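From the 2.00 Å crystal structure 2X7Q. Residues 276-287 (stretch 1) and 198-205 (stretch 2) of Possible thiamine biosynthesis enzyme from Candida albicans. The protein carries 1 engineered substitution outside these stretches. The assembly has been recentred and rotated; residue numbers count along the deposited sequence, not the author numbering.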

# COMPACT_ATOMS: atom_id res chain seq x y z
N ASP A 276 0.29 15.94 7.93
CA ASP A 276 -1.11 16.20 7.62
C ASP A 276 -1.74 15.10 6.75
O ASP A 276 -2.88 14.71 6.97
CB ASP A 276 -1.26 17.56 6.93
CG ASP A 276 -2.69 17.84 6.50
OD1 ASP A 276 -3.58 17.92 7.37
OD2 ASP A 276 -2.93 17.98 5.28
N THR A 277 -0.99 14.62 5.77
CA THR A 277 -1.52 13.65 4.81
C THR A 277 -1.34 12.20 5.26
O THR A 277 -2.20 11.36 5.01
CB THR A 277 -0.90 13.83 3.41
OG1 THR A 277 -1.53 12.94 2.48
CG2 THR A 277 0.59 13.54 3.44
N ILE A 278 -0.23 11.91 5.93
CA ILE A 278 0.07 10.56 6.38
C ILE A 278 -0.67 10.19 7.67
O ILE A 278 -1.15 9.07 7.82
CB ILE A 278 1.58 10.34 6.59
CG1 ILE A 278 2.32 10.43 5.25
CG2 ILE A 278 1.84 9.00 7.25
CD1 ILE A 278 1.94 9.35 4.26
N VAL A 279 -0.76 11.15 8.59
CA VAL A 279 -1.37 10.91 9.89
C VAL A 279 -2.76 11.52 10.04
O VAL A 279 -3.75 10.81 10.23
CB VAL A 279 -0.48 11.44 11.03
CG1 VAL A 279 -1.18 11.30 12.37
CG2 VAL A 279 0.85 10.71 11.03
N VAL A 280 -2.84 12.85 9.94
CA VAL A 280 -4.09 13.57 10.18
C VAL A 280 -5.25 13.07 9.33
O VAL A 280 -6.25 12.58 9.85
CB VAL A 280 -3.92 15.09 9.96
CG1 VAL A 280 -5.25 15.80 10.14
CG2 VAL A 280 -2.87 15.65 10.91
N LYS A 281 -5.12 13.18 8.01
CA LYS A 281 -6.17 12.77 7.09
C LYS A 281 -6.52 11.29 7.25
O LYS A 281 -7.69 10.91 7.19
CB LYS A 281 -5.78 13.05 5.64
CG LYS A 281 -5.44 14.51 5.34
CD LYS A 281 -4.95 14.69 3.91
CE LYS A 281 -6.11 14.84 2.93
NZ LYS A 281 -6.71 16.21 2.95
N THR A 282 -5.50 10.46 7.46
CA THR A 282 -5.71 9.02 7.59
C THR A 282 -6.57 8.68 8.81
O THR A 282 -7.54 7.93 8.70
CB THR A 282 -4.37 8.25 7.68
OG1 THR A 282 -3.58 8.53 6.52
CG2 THR A 282 -4.62 6.76 7.78
N LYS A 283 -6.21 9.23 9.96
CA LYS A 283 -6.91 8.95 11.21
C LYS A 283 -8.32 9.54 11.20
O LYS A 283 -9.28 8.89 11.64
CB LYS A 283 -6.13 9.50 12.41
CG LYS A 283 -6.26 11.01 12.59
CD LYS A 283 -5.44 11.53 13.77
CE LYS A 283 -5.69 13.01 13.98
NZ LYS A 283 -4.48 13.75 14.42
N ASP A 284 -8.44 10.77 10.70
CA ASP A 284 -9.73 11.46 10.68
C ASP A 284 -10.71 10.78 9.73
O ASP A 284 -11.92 10.75 9.99
CB ASP A 284 -9.54 12.93 10.28
CG ASP A 284 -8.85 13.74 11.36
OD1 ASP A 284 -8.63 13.20 12.47
OD2 ASP A 284 -8.54 14.92 11.12
N THR A 285 -10.20 10.24 8.63
CA THR A 285 -11.05 9.55 7.66
C THR A 285 -11.52 8.20 8.19
O THR A 285 -12.70 7.88 8.13
CB THR A 285 -10.33 9.34 6.32
OG1 THR A 285 -10.01 10.61 5.73
CG2 THR A 285 -11.21 8.56 5.36
N LEU A 286 -10.58 7.42 8.72
CA LEU A 286 -10.90 6.11 9.27
C LEU A 286 -11.82 6.21 10.48
O LEU A 286 -12.80 5.47 10.59
CB LEU A 286 -9.62 5.36 9.64
CG LEU A 286 -8.66 5.05 8.49
CD1 LEU A 286 -7.44 4.28 8.98
CD2 LEU A 286 -9.36 4.29 7.38
N LYS A 287 -11.49 7.12 11.39
CA LYS A 287 -12.31 7.35 12.57
C LYS A 287 -13.73 7.72 12.19
O LYS A 287 -14.70 7.21 12.76
CB LYS A 287 -11.70 8.46 13.44
CG LYS A 287 -12.51 8.82 14.67
CD LYS A 287 -12.55 7.68 15.66
CE LYS A 287 -13.33 8.06 16.92
NZ LYS A 287 -13.38 6.94 17.91
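Stretch 2, residues 198-205: TPWSSWVV

Stretch 1 is helical throughout, part of a longer helix that extends beyond both ends of the segment. Its first turn is wider than the rest: K281 N donates to D276 O at 2.9 Å, an i to i+5 bond that marks a pi-type turn over 276-280. From K283 N to V279 O at 2.9 Å onward the bonds are i to i+4, as in T285 N to K281 O at 3.0 Å and K287 N to K283 O at 2.8 Å. Stretch 2 is extended for the most part, with phi/psi of -117/167° at W200 and -60/140° at S201, broken by turn-like values at P199 (-63/-13°) and S202 (-82/-34°). Residues 203-205 belong to a strand that continues onward. The backbones come nearest at T277 and W200, whose CA atoms lie 5.1 Å apart. The order of contacts gives the direction: P199 reaches T285 and W200 spans T277 to L286, whereas S201 and V204 meet only residues near the start of the stretch, so the chain of stretch 2 runs obliquely against that of the helix. The contact buries 459 Å², both sides summed.

One hydrogen bond joins the stretches. S201 N donates to T277 OG1 at 3.2 Å, with an N-H...acceptor angle of 141°, so the threonine, in its t rotamer, anchors the loop at the point of closest backbone approach. The carbonyl T277 O also lies just 3.0 Å from W200 CB, a tight packing contact.

W200 gives up the most surface, 112 Å². With chi1 at 51° (p) and chi2 at 81°, its indole lies along the helix. T282 CG2 covers one face of the ring, and T285 CB approaches the edge, 3.7 Å from W200 CZ3. Further along, L286 CD2 reaches W200 CH2 at 4.0 Å, an apolar contact made by the side-chain end although its CA-to-CB bond points sideways. The hydroxyls of T282 and T285 are turned back to their own helix, T282 OG1 donating to I278 O and T285 OG1 to K281 O, each at 2.8 Å.

P199 points its CA-to-CB bond toward the helix and stays partly exposed. Its CG lies 3.8 Å from T285 OG1, and its carbonyl P199 O is 3.0 Å from K281 CE, where the lysine chain bends through chi3 and chi4 both p. At the other end, I278 CD1 bridges two residues, 3.6 Å from S201 CB and 3.7 Å from V204 CG1, the contact with V204 being apolar, with all three residues buried. S202 and W203 point their CA-to-CB bonds away from the helix.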

# COMPACT_ATOMS: atom_id res chain seq x y z
N THR A 198 -7.72 7.55 -2.36
CA THR A 198 -7.38 7.64 -0.95
C THR A 198 -7.08 9.09 -0.61
O THR A 198 -6.32 9.75 -1.32
CB THR A 198 -6.16 6.77 -0.60
OG1 THR A 198 -5.01 7.23 -1.32
CG2 THR A 198 -6.42 5.31 -0.95
N PRO A 199 -7.70 9.61 0.46
CA PRO A 199 -7.47 11.00 0.86
C PRO A 199 -6.02 11.24 1.26
O PRO A 199 -5.59 12.38 1.38
CB PRO A 199 -8.37 11.16 2.09
CG PRO A 199 -9.39 10.07 1.98
CD PRO A 199 -8.70 8.93 1.31
N TRP A 200 -5.27 10.15 1.45
CA TRP A 200 -3.90 10.24 1.94
C TRP A 200 -2.89 9.71 0.93
O TRP A 200 -3.27 9.06 -0.05
CB TRP A 200 -3.77 9.44 3.24
CG TRP A 200 -4.32 8.05 3.12
CD1 TRP A 200 -3.68 6.97 2.59
CD2 TRP A 200 -5.62 7.60 3.54
NE1 TRP A 200 -4.50 5.87 2.66
CE2 TRP A 200 -5.69 6.22 3.23
CE3 TRP A 200 -6.71 8.22 4.14
CZ2 TRP A 200 -6.83 5.46 3.51
CZ3 TRP A 200 -7.83 7.46 4.42
CH2 TRP A 200 -7.88 6.10 4.10
N SER A 201 -1.61 9.99 1.17
CA SER A 201 -0.54 9.39 0.38
C SER A 201 -0.62 7.88 0.53
O SER A 201 -0.88 7.38 1.62
CB SER A 201 0.82 9.91 0.84
OG SER A 201 0.94 11.30 0.62
N SER A 202 -0.39 7.15 -0.56
CA SER A 202 -0.71 5.73 -0.61
C SER A 202 0.32 4.78 0.00
O SER A 202 -0.05 3.74 0.56
CB SER A 202 -1.04 5.31 -2.04
OG SER A 202 0.00 5.65 -2.93
N TRP A 203 1.60 5.11 -0.11
CA TRP A 203 2.65 4.19 0.32
C TRP A 203 3.64 4.80 1.31
O TRP A 203 3.99 5.98 1.21
CB TRP A 203 3.39 3.64 -0.90
CG TRP A 203 2.53 2.78 -1.78
CD1 TRP A 203 1.59 3.21 -2.67
CD2 TRP A 203 2.52 1.35 -1.85
NE1 TRP A 203 1.01 2.14 -3.29
CE2 TRP A 203 1.56 0.99 -2.80
CE3 TRP A 203 3.24 0.35 -1.19
CZ2 TRP A 203 1.29 -0.35 -3.12
CZ3 TRP A 203 2.97 -0.97 -1.50
CH2 TRP A 203 2.01 -1.31 -2.46
N VAL A 204 4.09 3.99 2.26
CA VAL A 204 5.05 4.43 3.27
C VAL A 204 6.09 3.34 3.52
O VAL A 204 5.88 2.18 3.17
CB VAL A 204 4.36 4.77 4.60
CG1 VAL A 204 3.41 5.94 4.43
CG2 VAL A 204 3.64 3.55 5.15
N VAL A 205 7.21 3.73 4.12
CA VAL A 205 8.25 2.78 4.50
C VAL A 205 8.17 2.52 6.00
O VAL A 205 8.30 3.44 6.80
CB VAL A 205 9.65 3.30 4.14
CG1 VAL A 205 10.72 2.32 4.60
CG2 VAL A 205 9.75 3.56 2.64